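Local coordinates for uncharacterized protein DSY3957 (Desulfitobacterium hafniense, PDB 3HXL) that probably serves as a phage-type tail sheath protein, the subunit expected to build the contractile sleeve around the tail tube, at residues E324-S332 and F341-V349; R89-V100 and E169-D180. All coordinates share one frame; numbering follows the deposited sequence.

Contact 1 of 2, residues E324-S332 and F341-V349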
ATOM      1  N   GLU A 324      -0.781  17.308 -12.324  1.00 14.94           N
ATOM      2  CA  GLU A 324      -0.135  18.122 -13.354  1.00 19.86           C
ATOM      3  C   GLU A 324       0.636  17.218 -14.301  1.00 19.38           C
ATOM      4  O   GLU A 324       0.421  17.238 -15.516  1.00 16.46           O
ATOM      5  CB  GLU A 324       0.811  19.144 -12.706  1.00 20.54           C
ATOM      6  CG  GLU A 324       1.528  20.083 -13.685  1.00 17.20           C
ATOM      7  CD  GLU A 324       0.580  20.984 -14.476  1.00 22.78           C
ATOM      8  OE1 GLU A 324      -0.431  21.448 -13.908  1.00 21.11           O
ATOM      9  OE2 GLU A 324       0.861  21.244 -15.665  1.00 27.89           O
ATOM     10  N   GLN A 325       1.543  16.434 -13.728  1.00 13.74           N
ATOM     11  CA  GLN A 325       2.351  15.478 -14.479  1.00 15.52           C
ATOM     12  C   GLN A 325       2.643  14.300 -13.569  1.00 14.74           C
ATOM     13  O   GLN A 325       3.014  14.478 -12.410  1.00 11.66           O
ATOM     14  CB  GLN A 325       3.661  16.110 -14.964  1.00 17.54           C
ATOM     15  CG  GLN A 325       3.483  16.999 -16.184  1.00 21.97           C
ATOM     16  CD  GLN A 325       4.792  17.334 -16.867  1.00 21.36           C
ATOM     17  OE1 GLN A 325       5.756  16.571 -16.800  1.00 21.00           O
ATOM     18  NE2 GLN A 325       4.828  18.466 -17.554  1.00 23.02           N
ATOM     19  N   ASP A 326       2.441  13.095 -14.100  1.00 17.62           N
ATOM     20  CA  ASP A 326       2.650  11.853 -13.362  1.00 16.44           C
ATOM     21  C   ASP A 326       4.142  11.533 -13.429  1.00 14.82           C
ATOM     22  O   ASP A 326       4.575  10.696 -14.223  1.00 12.94           O
ATOM     23  CB  ASP A 326       1.807  10.743 -14.016  1.00 17.33           C
ATOM     24  CG  ASP A 326       1.881   9.416 -13.277  1.00 20.04           C
ATOM     25  OD1 ASP A 326       2.400   9.377 -12.138  1.00 15.57           O
ATOM     26  OD2 ASP A 326       1.402   8.408 -13.848  1.00 16.47           O
ATOM     27  N   ILE A 327       4.924  12.212 -12.596  1.00 14.14           N
ATOM     28  CA  ILE A 327       6.368  12.019 -12.588  1.00 12.27           C
ATOM     29  C   ILE A 327       6.938  11.692 -11.220  1.00 16.03           C
ATOM     30  O   ILE A 327       6.303  11.947 -10.188  1.00 13.06           O
ATOM     31  CB  ILE A 327       7.103  13.282 -13.097  1.00 15.44           C
ATOM     32  CG1 ILE A 327       6.735  14.484 -12.214  1.00 19.32           C
ATOM     33  CG2 ILE A 327       6.750  13.545 -14.543  1.00 18.60           C
ATOM     34  CD1 ILE A 327       7.576  15.733 -12.489  1.00 17.57           C
ATOM     35  N   ASN A 328       8.135  11.107 -11.225  1.00 11.53           N
ATOM     36  CA  ASN A 328       8.830  10.771  -9.990  1.00 14.64           C
ATOM     37  C   ASN A 328       9.926  11.829  -9.789  1.00 17.50           C
ATOM     38  O   ASN A 328      10.032  12.768 -10.578  1.00 16.36           O
ATOM     39  CB  ASN A 328       9.408   9.346 -10.051  1.00  9.75           C
ATOM     40  CG  ASN A 328      10.291   9.113 -11.262  1.00 14.48           C
ATOM     41  OD1 ASN A 328      11.336   9.753 -11.425  1.00 18.12           O
ATOM     42  ND2 ASN A 328       9.883   8.179 -12.113  1.00 13.19           N
ATOM     43  N   THR A 329      10.731  11.682  -8.742  1.00 15.17           N
ATOM     44  CA  THR A 329      11.762  12.672  -8.431  1.00 15.36           C
ATOM     45  C   THR A 329      13.032  12.696  -9.268  1.00 19.91           C
ATOM     46  O   THR A 329      13.879  13.571  -9.066  1.00 19.72           O
ATOM     47  CB  THR A 329      12.214  12.554  -6.978  1.00  9.26           C
ATOM     48  OG1 THR A 329      12.810  11.274  -6.774  1.00 16.54           O
ATOM     49  CG2 THR A 329      11.038  12.711  -6.039  1.00 11.03           C
ATOM     50  N   LEU A 330      13.199  11.753 -10.185  1.00 14.05           N
ATOM     51  CA  LEU A 330      14.418  11.740 -10.989  1.00 12.76           C
ATOM     52  C   LEU A 330      14.582  12.983 -11.854  1.00 16.10           C
ATOM     53  O   LEU A 330      13.754  13.252 -12.730  1.00 16.79           O
ATOM     54  CB  LEU A 330      14.463  10.501 -11.887  1.00 13.68           C
ATOM     55  CG  LEU A 330      15.706  10.429 -12.778  1.00 17.00           C
ATOM     56  CD1 LEU A 330      16.959  10.224 -11.909  1.00 13.70           C
ATOM     57  CD2 LEU A 330      15.559   9.265 -13.749  1.00 16.01           C
ATOM     58  N   THR A 331      15.652  13.740 -11.607  1.00 14.77           N
ATOM     59  CA  THR A 331      15.938  14.943 -12.389  1.00 16.00           C
ATOM     60  C   THR A 331      17.350  14.951 -12.970  1.00 17.86           C
ATOM     61  O   THR A 331      17.606  15.655 -13.942  1.00 20.66           O
ATOM     62  CB  THR A 331      15.769  16.252 -11.568  1.00 19.12           C
ATOM     63  OG1 THR A 331      16.648  16.228 -10.438  1.00 24.41           O
ATOM     64  CG2 THR A 331      14.334  16.410 -11.099  1.00 21.06           C
ATOM     65  N   SER A 332      18.265  14.182 -12.380  1.00 19.75           N
ATOM     66  CA  SER A 332      19.638  14.123 -12.878  1.00 21.80           C
ATOM     67  C   SER A 332      19.712  13.081 -13.987  1.00 20.84           C
ATOM     68  O   SER A 332      20.140  11.954 -13.765  1.00 22.02           O
ATOM     69  CB  SER A 332      20.609  13.742 -11.755  1.00 20.04           C
ATOM     70  OG  SER A 332      20.532  14.667 -10.689  1.00 20.76           O
ATOM     71  N   PHE A 341      12.710   8.118 -17.882  1.00 15.29           N
ATOM     72  CA  PHE A 341      12.651   7.434 -16.594  1.00 15.39           C
ATOM     73  C   PHE A 341      11.931   8.220 -15.498  1.00 15.06           C
ATOM     74  O   PHE A 341      11.611   7.673 -14.440  1.00 15.40           O
ATOM     75  CB  PHE A 341      14.059   7.055 -16.112  1.00 12.97           C
ATOM     76  CG  PHE A 341      14.649   5.876 -16.841  1.00 11.93           C
ATOM     77  CD1 PHE A 341      15.273   6.041 -18.069  1.00 19.30           C
ATOM     78  CD2 PHE A 341      14.543   4.595 -16.312  1.00 18.38           C
ATOM     79  CE1 PHE A 341      15.784   4.942 -18.768  1.00 19.51           C
ATOM     80  CE2 PHE A 341      15.050   3.490 -17.004  1.00 17.55           C
ATOM     81  CZ  PHE A 341      15.670   3.667 -18.230  1.00 12.70           C
ATOM     82  N   ALA A 342      11.668   9.496 -15.751  1.00 16.55           N
ATOM     83  CA  ALA A 342      10.976  10.335 -14.776  1.00 14.37           C
ATOM     84  C   ALA A 342       9.463  10.132 -14.839  1.00 13.87           C
ATOM     85  O   ALA A 342       8.736  10.538 -13.932  1.00 15.06           O
ATOM     86  CB  ALA A 342      11.310  11.807 -15.021  1.00 12.05           C
ATOM     87  N   LYS A 343       8.993   9.502 -15.914  1.00 16.80           N
ATOM     88  CA  LYS A 343       7.565   9.252 -16.101  1.00 13.13           C
ATOM     89  C   LYS A 343       7.167   7.955 -15.410  1.00 10.81           C
ATOM     90  O   LYS A 343       7.725   6.894 -15.685  1.00 12.94           O
ATOM     91  CB  LYS A 343       7.240   9.183 -17.596  1.00 22.65           C
ATOM     92  CG  LYS A 343       7.594  10.471 -18.350  1.00 20.27           C
ATOM     93  CD  LYS A 343       7.336  10.373 -19.854  1.00 33.65           C
ATOM     94  CE  LYS A 343       7.751  11.664 -20.567  1.00 41.95           C
ATOM     95  NZ  LYS A 343       7.560  11.597 -22.047  1.00 49.56           N
ATOM     96  N   ASN A 344       6.188   8.038 -14.519  1.00 10.77           N
ATOM     97  CA  ASN A 344       5.780   6.850 -13.778  1.00 11.75           C
ATOM     98  C   ASN A 344       5.211   5.721 -14.626  1.00 17.28           C
ATOM     99  O   ASN A 344       5.350   4.548 -14.268  1.00 11.30           O
ATOM    100  CB  ASN A 344       4.838   7.251 -12.647  1.00 11.90           C
ATOM    101  CG  ASN A 344       5.573   7.999 -11.557  1.00 12.20           C
ATOM    102  OD1 ASN A 344       6.670   7.587 -11.164  1.00 16.38           O
ATOM    103  ND2 ASN A 344       4.994   9.101 -11.066  1.00 11.97           N
ATOM    104  N   ARG A 345       4.592   6.054 -15.756  1.00 15.11           N
ATOM    105  CA  ARG A 345       4.072   5.002 -16.625  1.00 17.43           C
ATOM    106  C   ARG A 345       5.254   4.241 -17.228  1.00 16.13           C
ATOM    107  O   ARG A 345       5.187   3.032 -17.420  1.00 15.00           O
ATOM    108  CB  ARG A 345       3.204   5.576 -17.753  1.00 14.03           C
ATOM    109  CG  ARG A 345       2.889   4.524 -18.820  1.00 19.66           C
ATOM    110  CD  ARG A 345       1.728   4.925 -19.714  1.00 24.38           C
ATOM    111  NE  ARG A 345       1.902   6.248 -20.289  1.00 28.97           N
ATOM    112  CZ  ARG A 345       1.034   6.821 -21.117  1.00 43.77           C
ATOM    113  NH1 ARG A 345      -0.076   6.172 -21.470  1.00 26.23           N
ATOM    114  NH2 ARG A 345       1.273   8.045 -21.580  1.00 22.92           N
ATOM    115  N   VAL A 346       6.340   4.951 -17.535  1.00 14.53           N
ATOM    116  CA  VAL A 346       7.518   4.286 -18.089  1.00 15.30           C
ATOM    117  C   VAL A 346       8.042   3.323 -17.024  1.00 15.23           C
ATOM    118  O   VAL A 346       8.381   2.173 -17.316  1.00 16.97           O
ATOM    119  CB  VAL A 346       8.619   5.303 -18.478  1.00 17.34           C
ATOM    120  CG1 VAL A 346       9.936   4.580 -18.795  1.00 15.20           C
ATOM    121  CG2 VAL A 346       8.162   6.096 -19.695  1.00 16.61           C
ATOM    122  N   ILE A 347       8.093   3.792 -15.784  1.00 16.43           N
ATOM    123  CA  ILE A 347       8.554   2.946 -14.691  1.00 16.17           C
ATOM    124  C   ILE A 347       7.652   1.713 -14.535  1.00 13.75           C
ATOM    125  O   ILE A 347       8.141   0.611 -14.277  1.00 13.48           O
ATOM    126  CB  ILE A 347       8.602   3.734 -13.357  1.00 16.20           C
ATOM    127  CG1 ILE A 347       9.635   4.860 -13.461  1.00 18.56           C
ATOM    128  CG2 ILE A 347       8.972   2.803 -12.201  1.00 15.51           C
ATOM    129  CD1 ILE A 347      11.023   4.400 -13.894  1.00 24.18           C
ATOM    130  N   ARG A 348       6.340   1.888 -14.687  1.00 15.37           N
ATOM    131  CA  ARG A 348       5.432   0.749 -14.573  1.00 15.45           C
ATOM    132  C   ARG A 348       5.700  -0.302 -15.643  1.00 14.07           C
ATOM    133  O   ARG A 348       5.696  -1.501 -15.354  1.00 15.69           O
ATOM    134  CB  ARG A 348       3.960   1.186 -14.658  1.00 17.35           C
ATOM    135  CG  ARG A 348       3.411   1.839 -13.382  1.00 14.68           C
ATOM    136  CD  ARG A 348       1.887   2.083 -13.467  1.00 15.21           C
ATOM    137  NE  ARG A 348       1.503   3.327 -14.140  1.00 13.37           N
ATOM    138  CZ  ARG A 348       1.637   4.542 -13.609  1.00 18.72           C
ATOM    139  NH1 ARG A 348       2.160   4.687 -12.395  1.00 14.03           N
ATOM    140  NH2 ARG A 348       1.225   5.611 -14.277  1.00 10.20           N
ATOM    141  N   VAL A 349       5.932   0.124 -16.878  1.00 16.70           N
ATOM    142  CA  VAL A 349       6.183  -0.863 -17.921  1.00 15.28           C
ATOM    143  C   VAL A 349       7.524  -1.568 -17.714  1.00 17.03           C
ATOM    144  O   VAL A 349       7.624  -2.788 -17.887  1.00 16.93           O
ATOM    145  CB  VAL A 349       6.114  -0.244 -19.332  1.00 24.48           C
ATOM    146  CG1 VAL A 349       7.045   0.935 -19.447  1.00 33.19           C
ATOM    147  CG2 VAL A 349       6.459  -1.309 -20.369  1.00 29.65           C
TER
HETATM  148  O   HOH W   1       1.986   7.017 -10.971  1.00 15.31           O
HETATM  149  O   HOH W   2       3.413   8.563 -16.290  1.00 19.07           O

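Contact 2 of 2, residues R89-V100 and E169-D180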
ATOM      1  N   ARG A  89       0.314  -1.066  11.717  1.00 15.35           N
ATOM      2  CA  ARG A  89       0.131  -0.115  12.805  1.00 14.61           C
ATOM      3  C   ARG A  89       1.451  -0.017  13.572  1.00 14.83           C
ATOM      4  O   ARG A  89       1.911  -0.988  14.164  1.00 20.23           O
ATOM      5  CB  ARG A  89      -0.985  -0.550  13.752  1.00 14.36           C
ATOM      6  CG  ARG A  89      -1.238   0.484  14.833  1.00 18.36           C
ATOM      7  CD  ARG A  89      -2.157  -0.013  15.940  1.00 20.51           C
ATOM      8  NE  ARG A  89      -2.325   1.020  16.952  1.00 16.66           N
ATOM      9  CZ  ARG A  89      -3.015   0.871  18.077  1.00 22.54           C
ATOM     10  NH1 ARG A  89      -3.616  -0.281  18.350  1.00 21.05           N
ATOM     11  NH2 ARG A  89      -3.104   1.885  18.928  1.00 15.18           N
ATOM     12  N   LEU A  90       2.037   1.175  13.560  1.00 19.14           N
ATOM     13  CA  LEU A  90       3.331   1.443  14.185  1.00 21.20           C
ATOM     14  C   LEU A  90       3.371   1.531  15.704  1.00 28.05           C
ATOM     15  O   LEU A  90       4.437   1.398  16.301  1.00 27.04           O
ATOM     16  CB  LEU A  90       3.887   2.748  13.618  1.00 21.99           C
ATOM     17  CG  LEU A  90       4.148   2.840  12.111  1.00 21.71           C
ATOM     18  CD1 LEU A  90       4.100   4.291  11.696  1.00 19.85           C
ATOM     19  CD2 LEU A  90       5.489   2.203  11.762  1.00 18.41           C
ATOM     20  N   ASN A  91       2.221   1.772  16.326  1.00 24.34           N
ATOM     21  CA  ASN A  91       2.146   1.931  17.774  1.00 18.25           C
ATOM     22  C   ASN A  91       1.221   0.932  18.453  1.00 27.60           C
ATOM     23  O   ASN A  91       0.136   0.627  17.947  1.00 24.54           O
ATOM     24  CB  ASN A  91       1.676   3.348  18.091  1.00 18.84           C
ATOM     25  CG  ASN A  91       0.292   3.635  17.533  1.00 21.38           C
ATOM     26  OD1 ASN A  91      -0.017   3.287  16.390  1.00 27.64           O
ATOM     27  ND2 ASN A  91      -0.543   4.280  18.332  1.00 19.38           N
ATOM     28  N   ALA A  92       1.662   0.427  19.602  1.00 22.01           N
ATOM     29  CA  ALA A  92       0.877  -0.524  20.383  1.00 23.90           C
ATOM     30  C   ALA A  92      -0.006   0.237  21.367  1.00 24.00           C
ATOM     31  O   ALA A  92      -1.047  -0.263  21.801  1.00 28.33           O
ATOM     32  CB  ALA A  92       1.801  -1.473  21.134  1.00 25.69           C
ATOM     33  N   GLY A  93       0.419   1.448  21.715  1.00 23.65           N
ATOM     34  CA  GLY A  93      -0.339   2.272  22.639  1.00 21.25           C
ATOM     35  C   GLY A  93      -0.602   1.629  23.989  1.00 26.31           C
ATOM     36  O   GLY A  93      -0.034   0.586  24.315  1.00 28.52           O
ATOM     37  N   THR A  94      -1.461   2.265  24.782  1.00 29.31           N
ATOM     38  CA  THR A  94      -1.819   1.751  26.104  1.00 31.72           C
ATOM     39  C   THR A  94      -3.296   1.362  26.133  1.00 25.84           C
ATOM     40  O   THR A  94      -4.158   2.122  25.690  1.00 24.70           O
ATOM     41  CB  THR A  94      -1.561   2.801  27.205  1.00 32.60           C
ATOM     42  OG1 THR A  94      -0.161   3.106  27.257  1.00 27.73           O
ATOM     43  CG2 THR A  94      -2.005   2.270  28.563  1.00 34.87           C
ATOM     44  N   LYS A  95      -3.574   0.174  26.661  1.00 31.67           N
ATOM     45  CA  LYS A  95      -4.936  -0.346  26.746  1.00 26.36           C
ATOM     46  C   LYS A  95      -5.775   0.337  27.817  1.00 32.65           C
ATOM     47  O   LYS A  95      -5.345   0.480  28.965  1.00 27.54           O
ATOM     48  CB  LYS A  95      -4.899  -1.855  27.016  1.00 20.00           C
ATOM     49  CG  LYS A  95      -4.226  -2.657  25.911  1.00 23.24           C
ATOM     50  CD  LYS A  95      -4.175  -4.138  26.233  1.00 19.71           C
ATOM     51  CE  LYS A  95      -3.568  -4.924  25.089  1.00 18.56           C
ATOM     52  NZ  LYS A  95      -3.552  -6.382  25.366  1.00 25.82           N
ATOM     53  N   ALA A  96      -6.975   0.762  27.442  1.00 25.31           N
ATOM     54  CA  ALA A  96      -7.864   1.397  28.401  1.00 30.65           C
ATOM     55  C   ALA A  96      -8.466   0.281  29.241  1.00 30.78           C
ATOM     56  O   ALA A  96      -8.518  -0.874  28.808  1.00 25.64           O
ATOM     57  CB  ALA A  96      -8.964   2.165  27.684  1.00 29.99           C
ATOM     58  N   ALA A  97      -8.917   0.617  30.442  1.00 27.45           N
ATOM     59  CA  ALA A  97      -9.501  -0.393  31.309  1.00 26.07           C
ATOM     60  C   ALA A  97     -10.300   0.236  32.439  1.00 28.40           C
ATOM     61  O   ALA A  97     -10.249   1.445  32.657  1.00 27.50           O
ATOM     62  CB  ALA A  97      -8.402  -1.284  31.877  1.00 21.21           C
ATOM     63  N   VAL A  98     -11.052  -0.602  33.144  1.00 33.50           N
ATOM     64  CA  VAL A  98     -11.865  -0.156  34.266  1.00 29.23           C
ATOM     65  C   VAL A  98     -12.164  -1.370  35.140  1.00 29.68           C
ATOM     66  O   VAL A  98     -12.279  -2.490  34.639  1.00 27.03           O
ATOM     67  CB  VAL A  98     -13.196   0.492  33.781  1.00 32.79           C
ATOM     68  CG1 VAL A  98     -14.087  -0.552  33.117  1.00 30.81           C
ATOM     69  CG2 VAL A  98     -13.915   1.151  34.952  1.00 30.70           C
ATOM     70  N   THR A  99     -12.260  -1.151  36.448  1.00 31.80           N
ATOM     71  CA  THR A  99     -12.552  -2.229  37.385  1.00 26.53           C
ATOM     72  C   THR A  99     -13.817  -1.922  38.179  1.00 28.67           C
ATOM     73  O   THR A  99     -13.969  -0.835  38.731  1.00 30.97           O
ATOM     74  CB  THR A  99     -11.388  -2.458  38.388  1.00 30.43           C
ATOM     75  OG1 THR A  99     -10.224  -2.915  37.686  1.00 30.64           O
ATOM     76  CG2 THR A  99     -11.780  -3.508  39.429  1.00 24.32           C
ATOM     77  N   VAL A 100     -14.724  -2.888  38.219  1.00 30.73           N
ATOM     78  CA  VAL A 100     -15.971  -2.755  38.959  1.00 30.98           C
ATOM     79  C   VAL A 100     -16.045  -3.974  39.872  1.00 32.75           C
ATOM     80  O   VAL A 100     -16.353  -5.083  39.428  1.00 26.87           O
ATOM     81  CB  VAL A 100     -17.191  -2.733  38.013  1.00 31.39           C
ATOM     82  CG1 VAL A 100     -18.480  -2.607  38.817  1.00 34.52           C
ATOM     83  CG2 VAL A 100     -17.068  -1.569  37.039  1.00 37.43           C
ATOM     84  N   GLU A 169     -23.220  -4.640  39.983  1.00 32.13           N
ATOM     85  CA  GLU A 169     -23.882  -3.775  39.010  1.00 34.17           C
ATOM     86  C   GLU A 169     -23.183  -2.440  38.787  1.00 31.42           C
ATOM     87  O   GLU A 169     -22.363  -2.004  39.591  1.00 34.74           O
ATOM     88  CB  GLU A 169     -25.324  -3.494  39.435  1.00 30.84           C
ATOM     89  CG  GLU A 169     -26.294  -4.637  39.211  1.00 40.87           C
ATOM     90  CD  GLU A 169     -27.731  -4.228  39.486  1.00 48.45           C
ATOM     91  OE1 GLU A 169     -28.036  -3.869  40.644  1.00 52.40           O
ATOM     92  OE2 GLU A 169     -28.550  -4.257  38.542  1.00 45.55           O
ATOM     93  N   THR A 170     -23.521  -1.798  37.674  1.00 30.74           N
ATOM     94  CA  THR A 170     -22.984  -0.488  37.335  1.00 31.42           C
ATOM     95  C   THR A 170     -23.817   0.096  36.207  1.00 30.30           C
ATOM     96  O   THR A 170     -24.081  -0.572  35.208  1.00 33.14           O
ATOM     97  CB  THR A 170     -21.492  -0.547  36.898  1.00 38.89           C
ATOM     98  OG1 THR A 170     -21.069   0.759  36.487  1.00 27.05           O
ATOM     99  CG2 THR A 170     -21.291  -1.524  35.750  1.00 33.39           C
ATOM    100  N   ALA A 171     -24.250   1.338  36.383  1.00 32.12           N
ATOM    101  CA  ALA A 171     -25.055   2.010  35.376  1.00 36.77           C
ATOM    102  C   ALA A 171     -24.163   2.388  34.203  1.00 36.52           C
ATOM    103  O   ALA A 171     -24.623   2.487  33.068  1.00 40.16           O
ATOM    104  CB  ALA A 171     -25.705   3.260  35.972  1.00 32.84           C
ATOM    105  N   GLY A 172     -22.881   2.589  34.484  1.00 38.47           N
ATOM    106  CA  GLY A 172     -21.951   2.956  33.433  1.00 38.34           C
ATOM    107  C   GLY A 172     -20.550   3.125  33.971  1.00 37.53           C
ATOM    108  O   GLY A 172     -20.299   4.003  34.795  1.00 36.57           O
ATOM    109  N   ALA A 173     -19.641   2.275  33.504  1.00 31.94           N
ATOM    110  CA  ALA A 173     -18.250   2.322  33.927  1.00 32.76           C
ATOM    111  C   ALA A 173     -17.357   2.381  32.693  1.00 33.86           C
ATOM    112  O   ALA A 173     -16.923   1.353  32.179  1.00 31.79           O
ATOM    113  CB  ALA A 173     -17.914   1.091  34.758  1.00 30.36           C
ATOM    114  N   PRO A 174     -17.089   3.594  32.193  1.00 33.70           N
ATOM    115  CA  PRO A 174     -16.244   3.792  31.012  1.00 34.09           C
ATOM    116  C   PRO A 174     -14.808   3.357  31.265  1.00 30.44           C
ATOM    117  O   PRO A 174     -14.272   3.567  32.352  1.00 32.18           O
ATOM    118  CB  PRO A 174     -16.347   5.298  30.764  1.00 39.39           C
ATOM    119  CG  PRO A 174     -17.704   5.642  31.308  1.00 37.16           C
ATOM    120  CD  PRO A 174     -17.719   4.862  32.598  1.00 36.97           C
ATOM    121  N   LEU A 175     -14.184   2.735  30.270  1.00 31.73           N
ATOM    122  CA  LEU A 175     -12.799   2.319  30.425  1.00 25.10           C
ATOM    123  C   LEU A 175     -11.952   3.579  30.271  1.00 24.78           C
ATOM    124  O   LEU A 175     -12.330   4.491  29.541  1.00 29.95           O
ATOM    125  CB  LEU A 175     -12.416   1.289  29.357  1.00 28.09           C
ATOM    126  CG  LEU A 175     -12.893  -0.155  29.543  1.00 24.61           C
ATOM    127  CD1 LEU A 175     -14.400  -0.257  29.366  1.00 24.61           C
ATOM    128  CD2 LEU A 175     -12.183  -1.042  28.525  1.00 19.62           C
ATOM    129  N   ILE A 176     -10.824   3.642  30.968  1.00 28.46           N
ATOM    130  CA  ILE A 176      -9.963   4.815  30.877  1.00 31.74           C
ATOM    131  C   ILE A 176      -8.485   4.462  30.848  1.00 25.59           C
ATOM    132  O   ILE A 176      -8.109   3.294  30.940  1.00 29.56           O
ATOM    133  CB  ILE A 176     -10.201   5.798  32.054  1.00 34.90           C
ATOM    134  CG1 ILE A 176      -9.865   5.120  33.386  1.00 38.71           C
ATOM    135  CG2 ILE A 176     -11.640   6.289  32.045  1.00 32.02           C
ATOM    136  CD1 ILE A 176     -10.854   4.061  33.811  1.00 56.22           C
ATOM    137  N   ASN A 177      -7.659   5.500  30.723  1.00 32.32           N
ATOM    138  CA  ASN A 177      -6.208   5.372  30.674  1.00 32.24           C
ATOM    139  C   ASN A 177      -5.690   4.887  29.326  1.00 34.00           C
ATOM    140  O   ASN A 177      -4.514   4.557  29.190  1.00 29.64           O
ATOM    141  CB  ASN A 177      -5.701   4.446  31.784  1.00 38.00           C
ATOM    142  CG  ASN A 177      -5.760   5.095  33.150  1.00 40.40           C
ATOM    143  OD1 ASN A 177      -5.283   6.215  33.333  1.00 46.63           O
ATOM    144  ND2 ASN A 177      -6.338   4.396  34.118  1.00 38.17           N
ATOM    145  N   GLY A 178      -6.565   4.844  28.329  1.00 24.83           N
ATOM    146  CA  GLY A 178      -6.134   4.411  27.013  1.00 29.72           C
ATOM    147  C   GLY A 178      -5.451   5.552  26.282  1.00 31.62           C
ATOM    148  O   GLY A 178      -5.765   6.719  26.520  1.00 26.89           O
ATOM    149  N   SER A 179      -4.511   5.222  25.400  1.00 32.53           N
ATOM    150  CA  SER A 179      -3.796   6.231  24.623  1.00 33.28           C
ATOM    151  C   SER A 179      -2.964   5.602  23.510  1.00 31.20           C
ATOM    152  O   SER A 179      -2.624   4.420  23.560  1.00 28.44           O
ATOM    153  CB  SER A 179      -2.885   7.067  25.527  1.00 34.52           C
ATOM    154  OG  SER A 179      -1.901   6.266  26.150  1.00 35.07           O
ATOM    155  N   ASP A 180      -2.638   6.411  22.508  1.00 31.85           N
ATOM    156  CA  ASP A 180      -1.853   5.945  21.373  1.00 29.62           C
ATOM    157  C   ASP A 180      -0.358   6.040  21.666  1.00 33.67           C
ATOM    158  O   ASP A 180       0.448   5.299  21.097  1.00 33.95           O
ATOM    159  CB  ASP A 180      -2.203   6.762  20.128  1.00 27.99           C
ATOM    160  CG  ASP A 180      -3.686   6.723  19.810  1.00 27.94           C
ATOM    161  OD1 ASP A 180      -4.339   5.724  20.179  1.00 25.28           O
ATOM    162  OD2 ASP A 180      -4.198   7.675  19.184  1.00 27.95           O
TER
HETATM  163  O   HOH W   3       2.560   3.548  21.547  1.00 35.36           O
HETATM  164  O   HOH W   4       0.477   4.622  25.201  1.00 36.34           O

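Contact 1 of 2, residues E324-S332 and F341-V349
Asp326 and Asn328 reach across from the loop after strand 320-323 to hold the start of helix 344-364, where Lys343 sits at the N-cap position. The backbones meet at a single bridge between Ile327 and Lys343, flanked by two hydrogen bonds. Asn328 N gives a 2.8 Å bond to Ala342 O, and Asn344 N, in the first turn of the helix, gives a nearly straight one (172°) to Asp326 O.

Charged and polar side chains gather at Asp326. Its OD1 takes Asn344 ND2 at 2.8 Å, met from above the carboxylate plane but lying in the plane of the amide. OD2 receives Arg348 NH2 at 2.8 Å in a salt bridge, with carboxylate and guanidinium nearly coplanar (16°). The same OD2 also accepts from Leu283 N, and Arg348 NH2 has a second acceptor in Glu281 O, so the pair is fixed from both ends. One water joins Asp326 OD1 to Arg348 NH1, and another links Asp326 O to Arg345 N.

Apolar contact is modest: Leu330 and Phe341 run side by side, Leu330 CD2 resting 3.6 Å from Phe341 CB.

The amide of Asn328 works in both directions. With CG set between the backbone N and carbonyl carbon, chi1 54° puts the amide over the chain ahead of it, where OD1 accepts from Leu330 N at 3.0 Å and closes an Asx turn. On its other side, Asn328 ND2 meets Phe341 O at 2.9 Å on a lone pair of that carbonyl, and the oxygen lies in the plane of the Asn328 amide.

Contact 2 of 2, residues R89-V100 and E169-D180
The two linkers that carry the chain into and out of the beta-sandwich domain of this tail sheath protein run antiparallel, side by side. Thr94 pairs with Ser179 and Ala97 with Ile176, each an antiparallel hydrogen-bonded pair. In the first, Thr94 N to Ser179 O measures 2.7 Å; in the second, Ala97 N to Ile176 O is 2.8 Å. Between the two pairs the backbones stay close, and Gly178 CA lies 3.3 Å from Thr94 O in a CA-H...O contact.

Beyond Ala97 the partners separate into different sheets, and apolar side chains fill the gap. Val98 CG1 meets Leu175 CD1 at 3.8 Å, the two side chains crossing at about a right angle, while Val98 CG2 faces Ala173 CB. Val100 splits its branches: CG2, beside its backbone N, presses on Ala173 CB at 3.6 Å, and CG1, anti to that N (chi1 179°), turns to Thr170 CB. Val100 packs on Leu119 and Leu175 on Ile117, both of strand 117-123.

At the other end Asn91 ND2 reaches Asp180 O at 3.1 Å in a straight bond (174°), and the same nitrogen also bonds Leu42 O. A water spans Gly93 N and Asp180 O; a second joins Thr94 OG1 to Ser179 OG. Ser43 OG and Ala112 N hold the Asp180 carboxylate; Arg89, near it but beyond a salt bridge, bonds Gly45 O through NH1 and Gly110 O through NH2. Strands 97-100 and 170-174 thus join different sheets with Val98, Val100, Ala173 and Leu175 packed between them, as in a beta-sandwich, and the adjacent entry and exit are consistent with an inserted domain.

Contact 2 closes at residue 180, well before contact 1 opens at 324, so the two come in series along the chain. Their centres lie 47 Å apart on opposite sides of the chain's centre, and their nearest atoms are about 21 Å apart. Contact 2 leads from strand 84-89 of the mixed eight-stranded sheet out into the beta-sandwich and back toward helix 185-195. Contact 1 lies where the subtilisin-like part of the chain gives way to the C-terminal part, its loop packing on strands 232-236 and 246-255 of that same mixed sheet. Both therefore tie other regions to this sheet, consistent with the three-domained build of the protein.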